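Local coordinates for SusD-like carbohydrate binding protein BF1063 (Bacteroides fragilis NCTC 9343, PDB 3I4G), which probably binds carbohydrates at the bacterial outer membrane as a SusD-like protein, at residues 86-91 against 512-517; 94-99 against 131-136; 57-62 against 71-76. All coordinates share one frame; numbering follows the deposited sequence. Where two conformers were deposited one is given.

Interaction 1 of 3, residues 86-91 against 512-517; sequences AFIKRY and TWPIPQ
The opening turns of helix 86-109 pack through Ile88, Lys89 and Tyr91 onto Trp513, Pro514 and Pro516 of the irregular loop that leads into helix 517-522. The 313 Å² buried between the segments come from hydrocarbon and ring contacts, with no donor-acceptor pair between them. Ile88 is shared between two partners. Its chi1 of 70° places CG1 in the crowded position between backbone N and carbonyl carbon, while CG2 lies beside the backbone N. Ile88 CG2 stands above the plane of the Trp513 indole, offset toward the rim of the six-membered ring and 3.7 Å from Trp513 CE3, an off-centre CH-pi contact. Ile88 CD1, at the end of the other branch, lies 3.5 Å from the carbonyl O of Pro514 and 3.8 Å from Pro514 CG.

In this SusD-family fold, richer in helix than in strand, the contact joins an N-terminal helix to a loop 421 residues later, close to the C terminus. The backbones of the two segments come nearest at Lys89 and Pro516, with CA atoms 5.6 Å apart; Pro516 is the N-cap residue of helix 517-522. Lys89 has CG anti to its backbone N and bends at chi2 (65°), which brings CD to 3.7 Å from Pro516 CB, the two side chains crossing at about a right angle. Beyond that point NZ is hydrogen-bonded to Ser518 OG.

Three residues after Ile88, Tyr91 meets the far end of the indole: its CD2 is 3.6 Å from Trp513 CH2. The ring planes are inclined at 41°, an oblique meeting. Each ring is also held from outside, Tyr91 OH by Gly52 O and Trp513 NE1 by Tyr455 OH, while Trp47 stacks on Tyr91.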
loop_
_atom_site.group_PDB
_atom_site.type_symbol
_atom_site.label_atom_id
_atom_site.label_comp_id
_atom_site.label_asym_id
_atom_site.label_seq_id
_atom_site.Cartn_x
_atom_site.Cartn_y
_atom_site.Cartn_z
ATOM N N ALA A 86 -0.911 3.058 -19.920
ATOM C CA ALA A 86 -0.614 1.629 -19.856
ATOM C C ALA A 86 -0.781 1.061 -18.461
ATOM O O ALA A 86 -1.106 -0.115 -18.316
ATOM C CB ALA A 86 0.809 1.379 -20.319
ATOM N N PHE A 87 -0.578 1.863 -17.427
ATOM C CA PHE A 87 -0.637 1.367 -16.052
ATOM C C PHE A 87 -2.072 1.154 -15.636
ATOM O O PHE A 87 -2.358 0.139 -15.010
ATOM C CB PHE A 87 0.126 2.309 -15.113
ATOM C CG PHE A 87 1.607 2.349 -15.410
ATOM C CD1 PHE A 87 2.105 3.152 -16.396
ATOM C CD2 PHE A 87 2.493 1.536 -14.714
ATOM C CE1 PHE A 87 3.470 3.164 -16.682
ATOM C CE2 PHE A 87 3.849 1.551 -14.996
ATOM C CZ PHE A 87 4.341 2.365 -15.950
ATOM N N ILE A 88 -2.971 2.067 -15.974
ATOM C CA ILE A 88 -4.371 1.845 -15.603
ATOM C C ILE A 88 -4.886 0.632 -16.384
ATOM O O ILE A 88 -5.730 -0.123 -15.879
ATOM C CB ILE A 88 -5.304 3.069 -15.750
ATOM C CG1 ILE A 88 -5.572 3.441 -17.204
ATOM C CG2 ILE A 88 -4.730 4.239 -14.918
ATOM C CD1 ILE A 88 -6.541 4.654 -17.400
ATOM N N LYS A 89 -4.433 0.427 -17.625
ATOM C CA LYS A 89 -4.873 -0.763 -18.360
ATOM C C LYS A 89 -4.405 -2.034 -17.683
ATOM O O LYS A 89 -5.175 -3.015 -17.631
ATOM C CB LYS A 89 -4.408 -0.711 -19.810
ATOM C CG LYS A 89 -4.783 -1.916 -20.657
ATOM C CD LYS A 89 -6.279 -2.048 -20.838
ATOM C CE LYS A 89 -6.683 -3.379 -21.477
ATOM N NZ LYS A 89 -6.119 -3.577 -22.814
ATOM N N ARG A 90 -3.182 -2.072 -17.132
ATOM C CA ARG A 90 -2.734 -3.260 -16.389
ATOM C C ARG A 90 -3.606 -3.537 -15.188
ATOM O O ARG A 90 -3.973 -4.682 -14.933
ATOM C CB ARG A 90 -1.286 -3.144 -15.881
ATOM C CG ARG A 90 -0.182 -3.213 -16.936
ATOM C CD ARG A 90 0.054 -4.604 -17.460
ATOM N NE ARG A 90 0.591 -5.501 -16.445
ATOM C CZ ARG A 90 0.676 -6.829 -16.549
ATOM N NH1 ARG A 90 0.286 -7.469 -17.643
ATOM N NH2 ARG A 90 1.173 -7.544 -15.548
ATOM N N TYR A 91 -3.857 -2.520 -14.375
ATOM C CA TYR A 91 -4.696 -2.731 -13.198
ATOM C C TYR A 91 -6.061 -3.283 -13.638
ATOM O O TYR A 91 -6.585 -4.205 -13.026
ATOM C CB TYR A 91 -4.877 -1.460 -12.414
ATOM C CG TYR A 91 -3.746 -1.024 -11.510
ATOM C CD1 TYR A 91 -3.387 -1.790 -10.410
ATOM C CD2 TYR A 91 -3.111 0.199 -11.682
ATOM C CE1 TYR A 91 -2.434 -1.347 -9.499
ATOM C CE2 TYR A 91 -2.124 0.640 -10.779
ATOM C CZ TYR A 91 -1.825 -0.137 -9.679
ATOM O OH TYR A 91 -0.884 0.368 -8.798
ATOM N N THR A 512 -11.080 10.139 -10.201
ATOM C CA THR A 512 -11.590 8.959 -10.893
ATOM C C THR A 512 -10.672 8.647 -12.072
ATOM O O THR A 512 -10.350 9.547 -12.884
ATOM C CB THR A 512 -12.997 9.205 -11.419
ATOM O OG1 THR A 512 -13.869 9.605 -10.353
ATOM C CG2 THR A 512 -13.584 7.925 -12.007
ATOM N N TRP A 513 -10.244 7.401 -12.204
ATOM C CA TRP A 513 -9.463 6.994 -13.366
ATOM C C TRP A 513 -10.461 6.724 -14.496
ATOM O O TRP A 513 -11.498 6.128 -14.252
ATOM C CB TRP A 513 -8.684 5.714 -13.111
ATOM C CG TRP A 513 -7.682 5.731 -12.002
ATOM C CD1 TRP A 513 -7.251 6.784 -11.252
ATOM C CD2 TRP A 513 -6.889 4.614 -11.604
ATOM N NE1 TRP A 513 -6.284 6.367 -10.355
ATOM C CE2 TRP A 513 -6.031 5.034 -10.565
ATOM C CE3 TRP A 513 -6.818 3.288 -12.046
ATOM C CZ2 TRP A 513 -5.154 4.162 -9.946
ATOM C CZ3 TRP A 513 -5.999 2.438 -11.422
ATOM C CH2 TRP A 513 -5.157 2.866 -10.394
ATOM N N PRO A 514 -10.129 7.131 -15.741
ATOM C CA PRO A 514 -11.006 6.820 -16.879
ATOM C C PRO A 514 -10.969 5.328 -17.213
ATOM O O PRO A 514 -9.992 4.632 -16.923
ATOM C CB PRO A 514 -10.395 7.618 -18.013
ATOM C CG PRO A 514 -8.931 7.660 -17.665
ATOM C CD PRO A 514 -8.894 7.802 -16.147
ATOM N N ILE A 515 -12.039 4.828 -17.822
ATOM C CA ILE A 515 -12.042 3.499 -18.335
ATOM C C ILE A 515 -10.940 3.408 -19.404
ATOM O O ILE A 515 -10.823 4.305 -20.226
ATOM C CB ILE A 515 -13.408 3.197 -18.998
ATOM C CG1 ILE A 515 -14.591 3.286 -18.029
ATOM C CG2 ILE A 515 -13.386 1.790 -19.632
ATOM C CD1 ILE A 515 -14.539 2.332 -16.876
ATOM N N PRO A 516 -10.141 2.334 -19.395
ATOM C CA PRO A 516 -9.092 2.270 -20.399
ATOM C C PRO A 516 -9.631 2.405 -21.826
ATOM O O PRO A 516 -10.681 1.860 -22.155
ATOM C CB PRO A 516 -8.471 0.891 -20.163
ATOM C CG PRO A 516 -8.740 0.613 -18.709
ATOM C CD PRO A 516 -10.074 1.206 -18.461
ATOM N N GLN A 517 -8.871 3.110 -22.654
ATOM C CA GLN A 517 -9.308 3.455 -24.005
ATOM C C GLN A 517 -9.665 2.226 -24.823
ATOM O O GLN A 517 -10.650 2.260 -25.582
ATOM C CB GLN A 517 -8.223 4.246 -24.744
ATOM C CG GLN A 517 -8.666 4.839 -26.055
ATOM C CD GLN A 517 -9.739 5.871 -25.863
ATOM O OE1 GLN A 517 -9.543 6.844 -25.113
ATOM N NE2 GLN A 517 -10.879 5.688 -26.547
#

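Interaction 2 of 3, residues 94-99 against 131-136; sequences TSYKRI and TQYFYL. With EDO (1,2-ethanediol), chain G.
Gln132 faces Arg98 and Ile99 across two packed antiparallel helices, 86-109 and 116-139, part of the helical N-terminal region of this SusD-family protein. The axes of segments 94-99 and 131-136 approach to 9.6 Å with their directions 155° apart. From the backbone outward, CB of Gln132 lies 3.7 Å from Ile99 CG1. Gln132 CG then meets the aliphatic part of Arg98, 3.7 Å from Arg98 CD. The chain bends at chi2 (-55°), and the amide comes to lie across the arginine, its plane strongly inclined to the guanidinium. Gln132 OE1 accepts a weak bond from Arg98 NH1, 3.1 Å long and bent to 141° at the hydrogen, at the guanidinium edge. A water 2.9 Å from Gln132 OE1 donates to it and also to Thr94 OG1. The other amide tip, Gln132 NE2, donates in its own plane to Thr131 OG1 at 3.0 Å, which helps fix the rotation of the amide. Arg98 NH1 is salt-bridged to Asp46, and NH2 donates to O1 of the 1,2-ethanediol, probably a crystallisation additive, and to Tyr32 O.

Beside this polar patch the packing becomes apolar. Leu136 CD1 covers one face of the Tyr96 ring, 3.8 Å from Tyr96 CZ. Tyr133 OH is bonded to Val146 O, and over one face of its ring Ile99 CD1 sits offset toward the rim, 3.5 Å from Tyr133 CZ.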
loop_
_atom_site.group_PDB
_atom_site.type_symbol
_atom_site.label_atom_id
_atom_site.label_comp_id
_atom_site.label_asym_id
_atom_site.label_seq_id
_atom_site.Cartn_x
_atom_site.Cartn_y
_atom_site.Cartn_z
ATOM N N THR A 94 -5.642 -7.081 -15.138
ATOM C CA THR A 94 -5.336 -8.096 -14.138
ATOM C C THR A 94 -6.543 -8.297 -13.221
ATOM O O THR A 94 -6.824 -9.443 -12.791
ATOM C CB THR A 94 -4.075 -7.783 -13.329
ATOM O OG1 THR A 94 -4.248 -6.558 -12.611
ATOM C CG2 THR A 94 -2.848 -7.715 -14.239
ATOM N N SER A 95 -7.287 -7.240 -12.927
ATOM C CA SER A 95 -8.495 -7.370 -12.099
ATOM C C SER A 95 -9.506 -8.277 -12.756
ATOM O O SER A 95 -9.995 -9.228 -12.154
ATOM C CB SER A 95 -9.145 -6.015 -11.861
ATOM O OG SER A 95 -8.278 -5.112 -11.153
ATOM N N TYR A 96 -9.855 -7.963 -13.995
ATOM C CA TYR A 96 -10.898 -8.722 -14.704
ATOM C C TYR A 96 -10.432 -10.116 -15.057
ATOM O O TYR A 96 -11.260 -11.041 -15.146
ATOM C CB TYR A 96 -11.450 -7.903 -15.895
ATOM C CG TYR A 96 -12.468 -6.884 -15.438
ATOM C CD1 TYR A 96 -13.703 -7.292 -14.963
ATOM C CD2 TYR A 96 -12.200 -5.518 -15.437
ATOM C CE1 TYR A 96 -14.659 -6.364 -14.496
ATOM C CE2 TYR A 96 -13.123 -4.598 -15.013
ATOM C CZ TYR A 96 -14.362 -5.022 -14.538
ATOM O OH TYR A 96 -15.314 -4.099 -14.131
ATOM N N LYS A 97 -9.141 -10.318 -15.249
ATOM C CA LYS A 97 -8.622 -11.682 -15.454
ATOM C C LYS A 97 -8.874 -12.504 -14.183
ATOM O O LYS A 97 -9.425 -13.609 -14.260
ATOM C CB LYS A 97 -7.143 -11.690 -15.813
ATOM C CG LYS A 97 -6.611 -13.038 -16.250
ATOM C CD LYS A 97 -5.272 -12.937 -16.949
ATOM C CE LYS A 97 -4.870 -14.275 -17.582
ATOM N N ARG A 98 -8.506 -11.988 -13.008
ATOM C CA ARG A 98 -8.741 -12.723 -11.798
ATOM C C ARG A 98 -10.252 -12.896 -11.561
ATOM O O ARG A 98 -10.682 -13.996 -11.214
ATOM C CB ARG A 98 -8.114 -12.043 -10.582
ATOM C CG ARG A 98 -8.559 -12.763 -9.349
ATOM C CD ARG A 98 -8.008 -12.274 -8.078
ATOM N NE ARG A 98 -6.646 -12.709 -7.819
ATOM C CZ ARG A 98 -5.600 -11.914 -7.808
ATOM N NH1 ARG A 98 -5.695 -10.670 -8.222
ATOM N NH2 ARG A 98 -4.431 -12.390 -7.441
ATOM N N ILE A 99 -11.054 -11.863 -11.797
ATOM C CA ILE A 99 -12.494 -11.974 -11.624
ATOM C C ILE A 99 -13.034 -13.108 -12.486
ATOM O O ILE A 99 -13.820 -13.935 -12.005
ATOM C CB ILE A 99 -13.174 -10.640 -11.948
ATOM C CG1 ILE A 99 -12.879 -9.612 -10.834
ATOM C CG2 ILE A 99 -14.711 -10.825 -12.143
ATOM C CD1 ILE A 99 -13.146 -8.163 -11.276
ATOM N N THR A 131 -12.123 -8.509 -3.524
ATOM C CA THR A 131 -11.029 -7.563 -3.427
ATOM C C THR A 131 -10.800 -6.871 -4.763
ATOM O O THR A 131 -10.483 -5.697 -4.788
ATOM C CB THR A 131 -9.686 -8.140 -2.944
ATOM O OG1 THR A 131 -9.171 -9.100 -3.874
ATOM C CG2 THR A 131 -9.766 -8.707 -1.535
ATOM N N GLN A 132 -10.983 -7.555 -5.879
ATOM C CA GLN A 132 -10.760 -6.906 -7.171
ATOM C C GLN A 132 -11.776 -5.816 -7.403
ATOM O O GLN A 132 -11.413 -4.740 -7.863
ATOM C CB GLN A 132 -10.802 -7.944 -8.302
ATOM C CG GLN A 132 -9.845 -9.112 -8.106
ATOM C CD GLN A 132 -8.416 -8.676 -7.898
ATOM O OE1 GLN A 132 -7.710 -8.369 -8.856
ATOM N NE2 GLN A 132 -7.965 -8.669 -6.634
ATOM N N TYR A 133 -13.050 -6.080 -7.105
ATOM C CA TYR A 133 -14.075 -5.060 -7.243
ATOM C C TYR A 133 -13.838 -3.903 -6.252
ATOM O O TYR A 133 -14.132 -2.776 -6.571
ATOM C CB TYR A 133 -15.480 -5.669 -7.109
ATOM C CG TYR A 133 -15.864 -6.403 -8.354
ATOM C CD1 TYR A 133 -16.090 -5.708 -9.523
ATOM C CD2 TYR A 133 -15.953 -7.794 -8.384
ATOM C CE1 TYR A 133 -16.410 -6.364 -10.684
ATOM C CE2 TYR A 133 -16.315 -8.460 -9.546
ATOM C CZ TYR A 133 -16.525 -7.733 -10.686
ATOM O OH TYR A 133 -16.867 -8.357 -11.920
ATOM N N PHE A 134 -13.305 -4.187 -5.063
ATOM C CA PHE A 134 -12.982 -3.161 -4.092
ATOM C C PHE A 134 -11.981 -2.170 -4.669
ATOM O O PHE A 134 -12.190 -0.954 -4.578
ATOM C CB PHE A 134 -12.441 -3.821 -2.795
ATOM C CG PHE A 134 -11.744 -2.857 -1.882
ATOM C CD1 PHE A 134 -12.442 -2.083 -0.986
ATOM C CD2 PHE A 134 -10.375 -2.696 -1.957
ATOM C CE1 PHE A 134 -11.812 -1.174 -0.204
ATOM C CE2 PHE A 134 -9.722 -1.787 -1.158
ATOM C CZ PHE A 134 -10.457 -1.022 -0.288
ATOM N N TYR A 135 -10.921 -2.665 -5.257
ATOM C CA TYR A 135 -9.945 -1.772 -5.863
ATOM C C TYR A 135 -10.471 -1.099 -7.155
ATOM O O TYR A 135 -10.280 0.092 -7.347
ATOM C CB TYR A 135 -8.627 -2.502 -6.116
ATOM C CG TYR A 135 -7.881 -2.913 -4.885
ATOM C CD1 TYR A 135 -7.245 -1.963 -4.102
ATOM C CD2 TYR A 135 -7.758 -4.236 -4.516
ATOM C CE1 TYR A 135 -6.568 -2.340 -2.957
ATOM C CE2 TYR A 135 -7.097 -4.615 -3.381
ATOM C CZ TYR A 135 -6.511 -3.648 -2.603
ATOM O OH TYR A 135 -5.819 -4.022 -1.474
ATOM N N LEU A 136 -11.166 -1.837 -8.015
ATOM C CA LEU A 136 -11.788 -1.189 -9.173
ATOM C C LEU A 136 -12.706 -0.053 -8.763
ATOM O O LEU A 136 -12.700 1.032 -9.352
ATOM C CB LEU A 136 -12.535 -2.208 -10.006
ATOM C CG LEU A 136 -11.713 -3.248 -10.760
ATOM C CD1 LEU A 136 -12.637 -4.332 -11.251
ATOM C CD2 LEU A 136 -10.953 -2.602 -11.897
HETATM C C1 EDO G . -0.666 -11.168 -6.180
HETATM O O1 EDO G . -1.592 -11.615 -7.207
HETATM C C2 EDO G . -0.439 -12.233 -5.147
HETATM O O2 EDO G . -1.681 -12.564 -4.491
HETATM O O HOH W 1 -5.147 -7.471 -9.835
#

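Interaction 3 of 3, residues 57-62 against 71-76; sequences EHLSDN and NPFFKI
The carbonyl O of Glu57 is gripped twice by Ser60, by Ser60 OG at 2.8 Å and Ser60 N at 3.0 Å, in a turn that encloses His58 and Leu59, which pack on Phe73, Phe74 and Ile76. The contact joins this 3-10 turn, which follows helix 50-54, to the short helix 72-78, weakly bonded over 72-76, in the N-terminal part of the SusD-family chain. An ST turn follows directly: Ser60 OG accepts from Asn62 N at 3.1 Å. Asn71 caps the start of helix 72-78, its OD1 taking the N-H of Phe73 at 2.9 Å from above the carbonyl plane.

Leu59 has the largest share of the contact. Phe73 has CG anti to its backbone N (chi1 -175°), and from there its ring extends under Leu59 CD2, which stands over the centre of one face, 4.1 Å from the Phe73 ring centroid and 10° off the ring normal, a well-centred CH-pi geometry. Leu59 CD2 also makes a tight, unbonded approach to Phe73 O, at 3.0 Å. The edge-to-face partner of Phe73 is His51.

His58 adds its backbone and CB. His58 O lies 3.8 Å from Phe74 CD1, while receiving a hydrogen bond from Arg503 NH2. CB of His58 lies beside CE2 of Phe73, and ND1 is hydrogen-bonded to Asp65 OD2. The second methyl of Leu59, CD1, touches Ile76 CG2 at 4.0 Å.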
loop_
_atom_site.group_PDB
_atom_site.type_symbol
_atom_site.label_atom_id
_atom_site.label_comp_id
_atom_site.label_asym_id
_atom_site.label_seq_id
_atom_site.Cartn_x
_atom_site.Cartn_y
_atom_site.Cartn_z
ATOM N N GLU A 57 2.826 4.381 -3.658
ATOM C CA GLU A 57 3.248 5.521 -2.858
ATOM C C GLU A 57 3.821 6.626 -3.748
ATOM O O GLU A 57 3.803 7.798 -3.366
ATOM C CB GLU A 57 4.274 5.103 -1.789
ATOM C CG GLU A 57 4.086 5.789 -0.482
ATOM C CD GLU A 57 3.007 5.206 0.387
ATOM O OE1 GLU A 57 2.121 4.478 -0.080
ATOM O OE2 GLU A 57 2.996 5.538 1.554
ATOM N N HIS A 58 4.321 6.264 -4.915
ATOM C CA HIS A 58 4.802 7.250 -5.890
ATOM C C HIS A 58 3.742 8.191 -6.416
ATOM O O HIS A 58 4.079 9.232 -7.004
ATOM C CB HIS A 58 5.445 6.568 -7.121
ATOM C CG HIS A 58 6.568 5.653 -6.794
ATOM N ND1 HIS A 58 7.185 4.872 -7.748
ATOM C CD2 HIS A 58 7.127 5.324 -5.606
ATOM C CE1 HIS A 58 8.128 4.146 -7.159
ATOM N NE2 HIS A 58 8.099 4.384 -5.859
ATOM N N LEU A 59 2.475 7.833 -6.225
ATOM C CA LEU A 59 1.352 8.636 -6.654
ATOM C C LEU A 59 0.874 9.564 -5.561
ATOM O O LEU A 59 -0.091 10.300 -5.758
ATOM C CB LEU A 59 0.196 7.697 -7.025
ATOM C CG LEU A 59 0.522 6.598 -8.031
ATOM C CD1 LEU A 59 -0.762 5.793 -8.369
ATOM C CD2 LEU A 59 1.200 7.132 -9.310
ATOM N N SER A 60 1.499 9.494 -4.393
ATOM C CA SER A 60 1.080 10.215 -3.212
ATOM C C SER A 60 2.092 11.286 -2.820
ATOM O O SER A 60 3.164 11.389 -3.404
ATOM C CB SER A 60 0.911 9.254 -2.022
ATOM O OG SER A 60 2.136 8.873 -1.454
ATOM N N ASP A 61 1.723 12.041 -1.800
ATOM C CA ASP A 61 2.577 13.041 -1.185
ATOM C C ASP A 61 3.780 12.455 -0.419
ATOM O O ASP A 61 4.635 13.216 -0.000
ATOM C CB ASP A 61 1.752 14.018 -0.303
ATOM C CG ASP A 61 0.856 13.347 0.711
ATOM O OD1 ASP A 61 0.548 12.131 0.581
ATOM O OD2 ASP A 61 0.381 14.050 1.620
ATOM N N ASN A 62 3.838 11.146 -0.272
ATOM C CA ASN A 62 4.928 10.491 0.427
ATOM C C ASN A 62 6.156 10.203 -0.399
ATOM O O ASN A 62 7.237 10.005 0.181
ATOM C CB ASN A 62 4.463 9.136 1.019
ATOM C CG ASN A 62 3.611 9.248 2.258
ATOM O OD1 ASN A 62 3.479 10.315 2.848
ATOM N ND2 ASN A 62 3.094 8.111 2.700
ATOM N N ASN A 71 6.847 9.931 -16.704
ATOM C CA ASN A 71 6.552 8.515 -16.664
ATOM C C ASN A 71 5.037 8.336 -16.508
ATOM O O ASN A 71 4.434 8.954 -15.658
ATOM C CB ASN A 71 7.259 7.814 -15.525
ATOM C CG ASN A 71 6.944 6.346 -15.529
ATOM O OD1 ASN A 71 6.026 5.931 -14.856
ATOM N ND2 ASN A 71 7.626 5.593 -16.367
ATOM N N PRO A 72 4.388 7.481 -17.313
ATOM C CA PRO A 72 2.911 7.399 -17.228
ATOM C C PRO A 72 2.377 6.893 -15.903
ATOM O O PRO A 72 1.230 7.197 -15.557
ATOM C CB PRO A 72 2.558 6.467 -18.414
ATOM C CG PRO A 72 3.699 6.668 -19.385
ATOM C CD PRO A 72 4.922 6.756 -18.470
ATOM N N PHE A 73 3.166 6.163 -15.108
ATOM C CA PHE A 73 2.667 5.754 -13.798
ATOM C C PHE A 73 2.485 6.972 -12.920
ATOM O O PHE A 73 1.439 7.184 -12.339
ATOM C CB PHE A 73 3.631 4.759 -13.147
ATOM C CG PHE A 73 3.157 4.174 -11.842
ATOM C CD1 PHE A 73 2.005 3.406 -11.764
ATOM C CD2 PHE A 73 3.924 4.333 -10.693
ATOM C CE1 PHE A 73 1.625 2.828 -10.567
ATOM C CE2 PHE A 73 3.555 3.757 -9.526
ATOM C CZ PHE A 73 2.430 2.994 -9.455
ATOM N N PHE A 74 3.506 7.810 -12.854
ATOM C CA PHE A 74 3.426 9.067 -12.109
ATOM C C PHE A 74 2.286 9.952 -12.606
ATOM O O PHE A 74 1.615 10.648 -11.817
ATOM C CB PHE A 74 4.785 9.787 -12.204
ATOM C CG PHE A 74 4.817 11.109 -11.514
ATOM C CD1 PHE A 74 5.095 11.199 -10.142
ATOM C CD2 PHE A 74 4.581 12.268 -12.213
ATOM C CE1 PHE A 74 5.137 12.447 -9.503
ATOM C CE2 PHE A 74 4.667 13.491 -11.577
ATOM C CZ PHE A 74 4.948 13.564 -10.235
ATOM N N LYS A 75 1.992 9.888 -13.897
ATOM C CA LYS A 75 0.938 10.697 -14.466
ATOM C C LYS A 75 -0.455 10.322 -13.954
ATOM O O LYS A 75 -1.368 11.113 -14.122
ATOM C CB LYS A 75 0.959 10.642 -15.989
ATOM C CG LYS A 75 2.136 11.331 -16.586
ATOM C CD LYS A 75 1.983 11.335 -18.110
ATOM C CE LYS A 75 3.154 11.955 -18.798
ATOM N NZ LYS A 75 2.952 12.055 -20.279
ATOM N N ILE A 76 -0.636 9.160 -13.335
ATOM C CA ILE A 76 -1.942 8.776 -12.811
ATOM C C ILE A 76 -2.483 9.852 -11.894
ATOM O O ILE A 76 -3.695 10.133 -11.940
ATOM C CB ILE A 76 -1.854 7.428 -12.076
ATOM C CG1 ILE A 76 -1.704 6.320 -13.129
ATOM C CG2 ILE A 76 -3.106 7.209 -11.231
ATOM C CD1 ILE A 76 -1.396 4.961 -12.571
#

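From the N terminus, interaction 3 closes first, folding the turn at 57-62 onto helix 72-78 across eight residues that include strand 63-65. Helix 86-109 follows and serves both other contacts. Its start meets loop 512-517, so interaction 1 closes a loop of 420 residues; the next part of the same helix pairs with helix 116-139 in interaction 2, which closes a largely helical loop of 31 residues nested inside that of interaction 1. Interactions 1 and 3 are in series yet touch by packing alone: Phe87 CE1 lies 3.4 Å from Phe73 N, and Trp513 NE1 3.4 Å from Ile76 CG2. Interactions 2 and 3 stay about 11 Å apart at their nearest atoms.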